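Long-range contacts in cell wall binding protein cwp8 (Peptoclostridium difficile, PDB 5J6Q), which probably attaches to the cell wall through its three CWB2 modules, as a member of the S-layer-associated cell wall proteins of this bacterium: residues A[2-10]-A[177-187]; A[214-225]-A[242-253]. All coordinates share one frame; numbering follows the deposited sequence.

Contact 1 (A[2-10]-A[177-187]); sequences DKNYTVSAK and LHTVTVKNADL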
loop_
_atom_site.group_PDB
_atom_site.type_symbol
_atom_site.label_atom_id
_atom_site.label_comp_id
_atom_site.label_asym_id
_atom_site.label_seq_id
_atom_site.Cartn_x
_atom_site.Cartn_y
_atom_site.Cartn_z
ATOM N N ASP A 2 -19.700 -0.213 23.452
ATOM C CA ASP A 2 -20.035 1.146 23.037
ATOM C C ASP A 2 -19.132 1.710 21.941
ATOM O O ASP A 2 -18.067 2.246 22.241
ATOM C CB ASP A 2 -19.983 2.088 24.261
ATOM C CG ASP A 2 -18.943 1.711 25.303
ATOM O OD1 ASP A 2 -17.807 1.362 24.914
ATOM O OD2 ASP A 2 -19.267 1.767 26.507
ATOM N N LYS A 3 -19.556 1.602 20.670
ATOM C CA LYS A 3 -18.772 2.150 19.565
ATOM C C LYS A 3 -19.462 2.024 18.217
ATOM O O LYS A 3 -20.337 1.181 18.031
ATOM C CB LYS A 3 -17.384 1.482 19.475
ATOM C CG LYS A 3 -16.235 2.495 19.335
ATOM C CD LYS A 3 -16.692 3.914 19.680
ATOM C CE LYS A 3 -15.666 4.973 19.394
ATOM N NZ LYS A 3 -16.217 6.313 19.728
ATOM N N ASN A 4 -19.064 2.892 17.278
ATOM C CA ASN A 4 -19.616 2.909 15.925
ATOM C C ASN A 4 -18.619 2.350 14.911
ATOM O O ASN A 4 -17.611 2.992 14.618
ATOM C CB ASN A 4 -19.978 4.334 15.543
ATOM C CG ASN A 4 -20.839 5.021 16.567
ATOM O OD1 ASN A 4 -21.934 5.475 16.231
ATOM N ND2 ASN A 4 -20.478 5.041 17.854
ATOM N N TYR A 5 -18.897 1.160 14.371
ATOM C CA TYR A 5 -17.995 0.531 13.411
ATOM C C TYR A 5 -18.723 -0.124 12.213
ATOM O O TYR A 5 -19.949 0.017 12.072
ATOM C CB TYR A 5 -17.180 -0.537 14.140
ATOM C CG TYR A 5 -18.092 -1.531 14.831
ATOM C CD1 TYR A 5 -18.436 -2.720 14.217
ATOM C CD2 TYR A 5 -18.609 -1.268 16.086
ATOM C CE1 TYR A 5 -19.282 -3.634 14.833
ATOM C CE2 TYR A 5 -19.460 -2.172 16.718
ATOM C CZ TYR A 5 -19.789 -3.350 16.086
ATOM O OH TYR A 5 -20.633 -4.249 16.690
ATOM N N THR A 6 -17.960 -0.891 11.404
ATOM C CA THR A 6 -18.458 -1.520 10.230
ATOM C C THR A 6 -18.037 -2.945 10.168
ATOM O O THR A 6 -16.896 -3.281 10.449
ATOM C CB THR A 6 -17.981 -0.654 9.040
ATOM O OG1 THR A 6 -18.406 0.690 9.312
ATOM C CG2 THR A 6 -18.521 -1.108 7.739
ATOM N N VAL A 7 -18.956 -3.813 9.818
ATOM C CA VAL A 7 -18.654 -5.230 9.719
ATOM C C VAL A 7 -19.145 -5.681 8.447
ATOM O O VAL A 7 -20.043 -5.079 7.890
ATOM C CB VAL A 7 -19.348 -6.105 10.833
ATOM C CG1 VAL A 7 -18.691 -5.857 12.187
ATOM C CG2 VAL A 7 -20.845 -5.769 10.923
ATOM N N SER A 8 -18.600 -6.757 7.964
ATOM C CA SER A 8 -19.133 -7.283 6.743
ATOM C C SER A 8 -20.382 -8.133 7.076
ATOM O O SER A 8 -20.491 -8.648 8.186
ATOM C CB SER A 8 -18.099 -8.141 6.032
ATOM O OG SER A 8 -17.834 -9.299 6.812
ATOM N N ALA A 9 -21.287 -8.258 6.121
ATOM C CA ALA A 9 -22.457 -9.083 6.245
ATOM C C ALA A 9 -22.001 -10.507 6.710
ATOM O O ALA A 9 -22.447 -10.984 7.741
ATOM C CB ALA A 9 -23.176 -9.144 4.896
ATOM N N LYS A 10 -21.097 -11.158 5.962
ATOM C CA LYS A 10 -20.599 -12.512 6.285
ATOM C C LYS A 10 -20.116 -12.645 7.744
ATOM O O LYS A 10 -20.347 -13.698 8.356
ATOM C CB LYS A 10 -19.475 -12.886 5.290
ATOM C CG LYS A 10 -18.598 -14.071 5.716
ATOM C CD LYS A 10 -17.652 -14.467 4.562
ATOM C CE LYS A 10 -16.195 -14.248 4.910
ATOM N NZ LYS A 10 -15.431 -13.603 3.792
ATOM N N LEU A 177 -26.733 7.289 20.668
ATOM C CA LEU A 177 -26.991 6.543 19.417
ATOM C C LEU A 177 -25.705 5.939 18.843
ATOM O O LEU A 177 -24.878 6.722 18.378
ATOM C CB LEU A 177 -27.544 7.594 18.423
ATOM C CG LEU A 177 -28.132 7.180 17.057
ATOM C CD1 LEU A 177 -27.036 6.635 16.169
ATOM C CD2 LEU A 177 -29.279 6.224 17.160
ATOM N N HIS A 178 -25.517 4.586 18.883
ATOM C CA HIS A 178 -24.341 3.918 18.285
ATOM C C HIS A 178 -24.778 3.310 16.909
ATOM O O HIS A 178 -25.895 2.816 16.800
ATOM C CB HIS A 178 -23.764 2.773 19.160
ATOM C CG HIS A 178 -23.383 3.197 20.538
ATOM N ND1 HIS A 178 -24.231 3.059 21.619
ATOM C CD2 HIS A 178 -22.235 3.745 21.013
ATOM C CE1 HIS A 178 -23.602 3.511 22.695
ATOM N NE2 HIS A 178 -22.400 3.930 22.361
ATOM N N THR A 179 -23.904 3.308 15.897
ATOM C CA THR A 179 -24.272 2.836 14.591
ATOM C C THR A 179 -23.340 1.838 14.106
ATOM O O THR A 179 -22.106 2.028 14.165
ATOM C CB THR A 179 -24.288 3.996 13.580
ATOM O OG1 THR A 179 -25.300 4.888 14.003
ATOM C CG2 THR A 179 -24.577 3.506 12.136
ATOM N N VAL A 180 -23.904 0.768 13.599
ATOM C CA VAL A 180 -23.071 -0.247 13.079
ATOM C C VAL A 180 -23.476 -0.348 11.641
ATOM O O VAL A 180 -24.667 -0.544 11.306
ATOM C CB VAL A 180 -23.310 -1.590 13.835
ATOM C CG1 VAL A 180 -22.421 -2.684 13.257
ATOM C CG2 VAL A 180 -23.086 -1.408 15.348
ATOM N N THR A 181 -22.530 -0.272 10.785
ATOM C CA THR A 181 -22.869 -0.324 9.373
ATOM C C THR A 181 -22.556 -1.648 8.965
ATOM O O THR A 181 -21.504 -2.135 9.388
ATOM C CB THR A 181 -22.035 0.746 8.625
ATOM O OG1 THR A 181 -22.357 2.016 9.246
ATOM C CG2 THR A 181 -22.298 0.741 7.136
ATOM N N VAL A 182 -23.443 -2.289 8.183
ATOM C CA VAL A 182 -23.186 -3.653 7.743
ATOM C C VAL A 182 -23.086 -3.616 6.261
ATOM O O VAL A 182 -24.016 -3.089 5.628
ATOM C CB VAL A 182 -24.303 -4.676 8.193
ATOM C CG1 VAL A 182 -24.047 -6.010 7.537
ATOM C CG2 VAL A 182 -24.287 -4.857 9.723
ATOM N N LYS A 183 -21.972 -4.190 5.691
ATOM C CA LYS A 183 -21.740 -4.120 4.251
ATOM C C LYS A 183 -21.515 -5.437 3.614
ATOM O O LYS A 183 -20.751 -6.251 4.148
ATOM C CB LYS A 183 -20.445 -3.301 3.907
ATOM C CG LYS A 183 -20.261 -1.982 4.594
ATOM C CD LYS A 183 -19.041 -1.241 3.932
ATOM C CE LYS A 183 -18.768 0.134 4.509
ATOM N NZ LYS A 183 -17.418 0.680 4.089
ATOM N N ASN A 184 -22.150 -5.686 2.472
ATOM C CA ASN A 184 -21.799 -6.924 1.812
ATOM C C ASN A 184 -20.539 -6.567 0.935
ATOM O O ASN A 184 -20.636 -6.110 -0.200
ATOM C CB ASN A 184 -22.937 -7.428 1.019
ATOM C CG ASN A 184 -22.613 -8.614 0.167
ATOM O OD1 ASN A 184 -21.455 -9.019 0.051
ATOM N ND2 ASN A 184 -23.599 -9.233 -0.496
ATOM N N ALA A 185 -19.364 -6.783 1.514
ATOM C CA ALA A 185 -18.079 -6.454 0.882
ATOM C C ALA A 185 -16.977 -7.055 1.700
ATOM O O ALA A 185 -17.229 -7.512 2.826
ATOM C CB ALA A 185 -17.889 -4.939 0.821
ATOM N N ASP A 186 -15.754 -7.050 1.150
ATOM C CA ASP A 186 -14.571 -7.588 1.818
ATOM C C ASP A 186 -13.863 -6.426 2.436
ATOM O O ASP A 186 -13.492 -5.497 1.713
ATOM C CB ASP A 186 -13.683 -8.308 0.790
ATOM C CG ASP A 186 -14.382 -9.526 0.226
ATOM O OD1 ASP A 186 -14.680 -9.529 -0.990
ATOM O OD2 ASP A 186 -14.650 -10.480 1.011
ATOM N N LEU A 187 -13.643 -6.449 3.755
ATOM C CA LEU A 187 -13.048 -5.326 4.440
ATOM C C LEU A 187 -11.725 -5.686 5.123
ATOM O O LEU A 187 -11.553 -6.834 5.572
ATOM C CB LEU A 187 -14.025 -4.825 5.502
ATOM C CG LEU A 187 -15.506 -4.839 5.097
ATOM C CD1 LEU A 187 -16.379 -4.596 6.351
ATOM C CD2 LEU A 187 -15.707 -3.769 4.042
HETATM O O HOH W 1 -21.158 2.857 11.902
#
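V180 lies over one face of the Y5 ring, its CG2 4.3 Å from the ring centroid in a CH-pi contact, while V7 CG1 sits at the ring's edge, in plane. With CG flanked by backbone N and C (chi1 56°), the tyrosine runs side by side with V180, and CE1 reaches V180 CG1. At the H178 ring the amide of N4 comes to the edge, ND2 near the ring plane and the two planes 48° apart. The other branch, OD1, accepts T179 N at 2.9 Å in a bent bond, the donor well above the carbonyl plane. Beyond it, strands 5-8 and 178-183 pair in parallel, 5-8 forming one border of a mixed sheet: T181 N gives to Y5 O (2.9 Å), V7 N to T181 O and K183 N to V7 O. A water donates to Y5 O and T179 O and shares a further hydrogen bond with T181 OG1. On the face with Y5, V7 CG2 meets V182 CG2 (3.8 Å), and L15 of helix 13-24 covers Y5, V180 and V182. On the other face T6 CG2 packs tightly against K183 CE, 3.5 Å away, at a slant to the extended lysine, which also touches T257.

Contact 2 (A[214-225]-A[242-253]); sequences NGYALTFENEAI and SSFDIVLSKANE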
loop_
_atom_site.group_PDB
_atom_site.type_symbol
_atom_site.label_atom_id
_atom_site.label_comp_id
_atom_site.label_asym_id
_atom_site.label_seq_id
_atom_site.Cartn_x
_atom_site.Cartn_y
_atom_site.Cartn_z
ATOM N N ASN A 214 -6.884 -4.458 -13.398
ATOM C CA ASN A 214 -7.826 -5.530 -13.668
ATOM C C ASN A 214 -9.274 -5.029 -13.650
ATOM O O ASN A 214 -10.187 -5.780 -13.303
ATOM C CB ASN A 214 -7.624 -6.660 -12.661
ATOM C CG ASN A 214 -6.345 -7.430 -12.900
ATOM O OD1 ASN A 214 -6.035 -8.360 -12.149
ATOM N ND2 ASN A 214 -5.537 -7.109 -13.913
ATOM N N GLY A 215 -9.479 -3.745 -13.999
ATOM C CA GLY A 215 -10.825 -3.202 -14.116
ATOM C C GLY A 215 -11.415 -2.671 -12.832
ATOM O O GLY A 215 -12.582 -2.307 -12.795
ATOM N N TYR A 216 -10.624 -2.626 -11.772
ATOM C CA TYR A 216 -11.156 -2.106 -10.537
ATOM C C TYR A 216 -10.925 -0.622 -10.502
ATOM O O TYR A 216 -9.826 -0.150 -10.792
ATOM C CB TYR A 216 -10.501 -2.771 -9.322
ATOM C CG TYR A 216 -10.937 -4.208 -9.140
ATOM C CD1 TYR A 216 -10.308 -5.238 -9.823
ATOM C CD2 TYR A 216 -11.978 -4.535 -8.283
ATOM C CE1 TYR A 216 -10.701 -6.557 -9.656
ATOM C CE2 TYR A 216 -12.380 -5.853 -8.109
ATOM C CZ TYR A 216 -11.736 -6.862 -8.799
ATOM O OH TYR A 216 -12.111 -8.171 -8.630
ATOM N N ALA A 217 -11.972 0.119 -10.184
ATOM C CA ALA A 217 -11.862 1.548 -10.057
ATOM C C ALA A 217 -11.428 1.724 -8.642
ATOM O O ALA A 217 -11.823 0.921 -7.788
ATOM C CB ALA A 217 -13.203 2.222 -10.291
ATOM N N LEU A 218 -10.605 2.722 -8.383
ATOM C CA LEU A 218 -10.141 2.962 -7.038
ATOM C C LEU A 218 -10.801 4.218 -6.607
ATOM O O LEU A 218 -10.774 5.196 -7.323
ATOM C CB LEU A 218 -8.600 3.111 -6.939
ATOM C CG LEU A 218 -8.001 2.904 -5.543
ATOM C CD1 LEU A 218 -6.489 2.818 -5.644
ATOM C CD2 LEU A 218 -8.299 4.059 -4.618
ATOM N N THR A 219 -11.367 4.216 -5.425
ATOM C CA THR A 219 -12.062 5.392 -4.926
ATOM C C THR A 219 -11.668 5.547 -3.510
ATOM O O THR A 219 -11.233 4.565 -2.885
ATOM C CB THR A 219 -13.595 5.234 -5.147
ATOM O OG1 THR A 219 -14.008 3.974 -4.579
ATOM C CG2 THR A 219 -13.955 5.247 -6.667
ATOM N N PHE A 220 -11.781 6.752 -2.992
ATOM C CA PHE A 220 -11.368 6.994 -1.607
ATOM C C PHE A 220 -12.574 7.299 -0.725
ATOM O O PHE A 220 -13.631 7.660 -1.236
ATOM C CB PHE A 220 -10.392 8.173 -1.524
ATOM C CG PHE A 220 -9.076 7.967 -2.250
ATOM C CD1 PHE A 220 -8.835 8.582 -3.466
ATOM C CD2 PHE A 220 -8.082 7.171 -1.709
ATOM C CE1 PHE A 220 -7.625 8.406 -4.127
ATOM C CE2 PHE A 220 -6.871 6.996 -2.372
ATOM C CZ PHE A 220 -6.651 7.614 -3.575
ATOM N N GLU A 221 -12.414 7.160 0.600
ATOM C CA GLU A 221 -13.505 7.444 1.514
ATOM C C GLU A 221 -12.940 7.660 2.890
ATOM O O GLU A 221 -11.784 7.332 3.137
ATOM C CB GLU A 221 -14.541 6.306 1.510
ATOM C CG GLU A 221 -15.662 6.565 0.515
ATOM C CD GLU A 221 -16.124 5.304 -0.182
ATOM O OE1 GLU A 221 -16.456 4.332 0.531
ATOM O OE2 GLU A 221 -16.150 5.289 -1.442
ATOM N N ASN A 222 -13.756 8.231 3.777
ATOM C CA ASN A 222 -13.441 8.545 5.170
ATOM C C ASN A 222 -12.039 9.102 5.315
ATOM O O ASN A 222 -11.292 8.708 6.209
ATOM C CB ASN A 222 -13.637 7.305 6.038
ATOM C CG ASN A 222 -15.055 6.802 5.957
ATOM O OD1 ASN A 222 -15.955 7.408 6.546
ATOM N ND2 ASN A 222 -15.348 5.732 5.219
ATOM N N GLU A 223 -11.683 10.028 4.420
ATOM C CA GLU A 223 -10.369 10.663 4.436
ATOM C C GLU A 223 -10.220 11.590 5.647
ATOM O O GLU A 223 -10.883 12.617 5.719
ATOM C CB GLU A 223 -10.160 11.445 3.130
ATOM C CG GLU A 223 -10.117 10.527 1.920
ATOM C CD GLU A 223 -10.394 11.253 0.614
ATOM O OE1 GLU A 223 -9.663 10.993 -0.363
ATOM O OE2 GLU A 223 -11.338 12.069 0.560
ATOM N N ALA A 224 -9.354 11.212 6.593
ATOM C CA ALA A 224 -9.079 11.960 7.809
ATOM C C ALA A 224 -7.572 12.150 7.923
ATOM O O ALA A 224 -6.955 11.781 8.921
ATOM C CB ALA A 224 -9.606 11.200 9.018
ATOM N N ILE A 225 -6.981 12.712 6.876
ATOM C CA ILE A 225 -5.546 12.965 6.823
ATOM C C ILE A 225 -5.267 14.413 7.208
ATOM O O ILE A 225 -5.913 15.318 6.686
ATOM C CB ILE A 225 -5.021 12.651 5.400
ATOM C CG1 ILE A 225 -5.434 11.228 4.989
ATOM C CG2 ILE A 225 -3.504 12.793 5.359
ATOM C CD1 ILE A 225 -5.026 10.884 3.565
ATOM N N SER A 242 -3.440 8.979 11.097
ATOM C CA SER A 242 -4.043 9.533 9.886
ATOM C C SER A 242 -4.786 8.393 9.250
ATOM O O SER A 242 -4.350 7.263 9.405
ATOM C CB SER A 242 -2.980 10.045 8.920
ATOM O OG SER A 242 -3.401 11.235 8.268
ATOM N N SER A 243 -5.874 8.636 8.533
ATOM C CA SER A 243 -6.541 7.484 8.002
ATOM C C SER A 243 -7.317 7.765 6.769
ATOM O O SER A 243 -7.603 8.919 6.418
ATOM C CB SER A 243 -7.484 6.886 9.060
ATOM O OG SER A 243 -8.707 7.607 9.203
ATOM N N PHE A 244 -7.648 6.684 6.100
ATOM C CA PHE A 244 -8.487 6.764 4.945
ATOM C C PHE A 244 -8.829 5.409 4.526
ATOM O O PHE A 244 -8.226 4.408 4.959
ATOM C CB PHE A 244 -7.890 7.612 3.784
ATOM C CG PHE A 244 -6.680 7.092 3.022
ATOM C CD1 PHE A 244 -6.830 6.450 1.813
ATOM C CD2 PHE A 244 -5.411 7.309 3.492
ATOM C CE1 PHE A 244 -5.705 6.032 1.083
ATOM C CE2 PHE A 244 -4.292 6.893 2.763
ATOM C CZ PHE A 244 -4.452 6.261 1.570
ATOM N N ASP A 245 -9.826 5.357 3.709
ATOM C CA ASP A 245 -10.398 4.136 3.170
ATOM C C ASP A 245 -10.132 4.116 1.685
ATOM O O ASP A 245 -10.269 5.154 0.997
ATOM C CB ASP A 245 -11.954 4.061 3.393
ATOM C CG ASP A 245 -12.437 3.429 4.721
ATOM O OD1 ASP A 245 -11.603 3.293 5.684
ATOM O OD2 ASP A 245 -13.645 3.089 4.811
ATOM N N ILE A 246 -9.778 2.930 1.203
ATOM C CA ILE A 246 -9.480 2.642 -0.181
ATOM C C ILE A 246 -10.536 1.686 -0.608
ATOM O O ILE A 246 -10.633 0.648 0.035
ATOM C CB ILE A 246 -8.053 1.948 -0.294
ATOM C CG1 ILE A 246 -6.967 2.809 0.258
ATOM C CG2 ILE A 246 -7.776 1.564 -1.717
ATOM C CD1 ILE A 246 -5.669 2.024 0.576
ATOM N N VAL A 247 -11.267 1.949 -1.702
ATOM C CA VAL A 247 -12.321 1.074 -2.157
ATOM C C VAL A 247 -12.077 0.604 -3.575
ATOM O O VAL A 247 -11.904 1.428 -4.470
ATOM C CB VAL A 247 -13.666 1.899 -2.072
ATOM C CG1 VAL A 247 -14.855 1.037 -2.481
ATOM C CG2 VAL A 247 -13.853 2.455 -0.663
ATOM N N LEU A 248 -12.097 -0.713 -3.801
ATOM C CA LEU A 248 -11.892 -1.254 -5.136
ATOM C C LEU A 248 -13.212 -1.842 -5.596
ATOM O O LEU A 248 -13.793 -2.618 -4.861
ATOM C CB LEU A 248 -10.813 -2.352 -5.178
ATOM C CG LEU A 248 -9.406 -1.912 -4.786
ATOM C CD1 LEU A 248 -9.040 -0.663 -5.600
ATOM C CD2 LEU A 248 -9.325 -1.654 -3.296
ATOM N N SER A 249 -13.672 -1.508 -6.814
ATOM C CA SER A 249 -14.943 -2.014 -7.323
ATOM C C SER A 249 -14.908 -2.336 -8.808
ATOM O O SER A 249 -14.120 -1.772 -9.583
ATOM C CB SER A 249 -16.061 -0.990 -7.105
ATOM O OG SER A 249 -15.899 -0.236 -5.917
ATOM N N LYS A 250 -15.796 -3.242 -9.195
ATOM C CA LYS A 250 -15.962 -3.690 -10.577
ATOM C C LYS A 250 -17.381 -4.247 -10.766
ATOM O O LYS A 250 -17.962 -4.741 -9.802
ATOM C CB LYS A 250 -14.932 -4.778 -10.903
ATOM C CG LYS A 250 -14.559 -4.818 -12.372
ATOM C CD LYS A 250 -13.420 -5.787 -12.601
ATOM C CE LYS A 250 -13.470 -6.377 -13.985
ATOM N NZ LYS A 250 -12.459 -7.453 -14.137
ATOM N N ALA A 251 -17.941 -4.168 -11.987
ATOM C CA ALA A 251 -19.285 -4.680 -12.250
ATOM C C ALA A 251 -19.355 -6.174 -11.990
ATOM O O ALA A 251 -18.396 -6.890 -12.282
ATOM C CB ALA A 251 -19.677 -4.405 -13.688
ATOM N N ASN A 252 -20.486 -6.647 -11.442
ATOM C CA ASN A 252 -20.684 -8.069 -11.135
ATOM C C ASN A 252 -19.698 -8.554 -10.081
ATOM O O ASN A 252 -19.704 -9.739 -9.749
ATOM C CB ASN A 252 -20.499 -8.953 -12.383
ATOM C CG ASN A 252 -21.249 -8.508 -13.608
ATOM O OD1 ASN A 252 -22.213 -7.741 -13.512
ATOM N ND2 ASN A 252 -20.864 -8.953 -14.808
ATOM N N GLU A 253 -18.843 -7.665 -9.558
ATOM C CA GLU A 253 -17.876 -8.096 -8.560
ATOM C C GLU A 253 -18.158 -7.458 -7.216
ATOM O O GLU A 253 -18.675 -6.342 -7.140
ATOM C CB GLU A 253 -16.450 -7.756 -9.021
ATOM C CG GLU A 253 -15.383 -8.207 -8.037
ATOM C CD GLU A 253 -15.387 -9.709 -7.818
ATOM O OE1 GLU A 253 -15.734 -10.146 -6.703
ATOM O OE2 GLU A 253 -15.042 -10.447 -8.761
HETATM O O HOH W 2 -16.338 3.619 3.035
#
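S242 sets its OG against I225, 3.3 Å from CG2. S243 O then receives A224 N at 2.9 Å, and the F244 ring rises between I225 CD1 and the F220 ring, the two phenyl planes inclined at 61°. A chi1 of 69° tucks the F244 ring over its own backbone, alongside F220. D245 exchanges backbone bonds with E221 in an antiparallel hydrogen-bonded pair; its OD2 takes N222 ND2 (3.2 Å) from above the carboxylate plane, OD1 is hydrogen-bonded to S259 OG of strand 256-262, and a water donates to both OD2 and E221 OE1. I246 CG2 touches L218 CD2, V247 pairs with T219, and L248 CD1 meets L218 CG at 3.7 Å. S249 and A217 form another hydrogen-bonded pair. K250, extended, lays CB over one face of the Y216 ring and carries NZ to N214 O (2.9 Å), gripping the glycine-ended Schellman motif that terminates helix 203-213. Completing the type II turn from K250, E253 brings CG to Y216 OH. Strand 217-224, turning a corner at N222, borders the sheet, with 242-249 between it and 256-262; V212 of helix 203-213 packs on L218 and L248, and H272 of helix 265-280 meets both phenylalanine rings.

How the contacts relate
The two contacts illustrate how two sheets of one chain can be joined by a single segment that passes from one to the other. Contact 1 closes before contact 2 opens along the chain; their centres lie about 17 Å apart and their nearest atoms about 5 Å, without touching. The link runs through 177-187, which leaves the sheet of contact 1 at N184 and A185 and enters strand 186-191, a border of the sheet whose opposite border belongs to contact 2. Strand 256-262 stands between: T257 touches K183 and L187 from contact 1 and D245 and V247 from contact 2. The salt bridge of D186 with K254, just after 242-253, ties the two further.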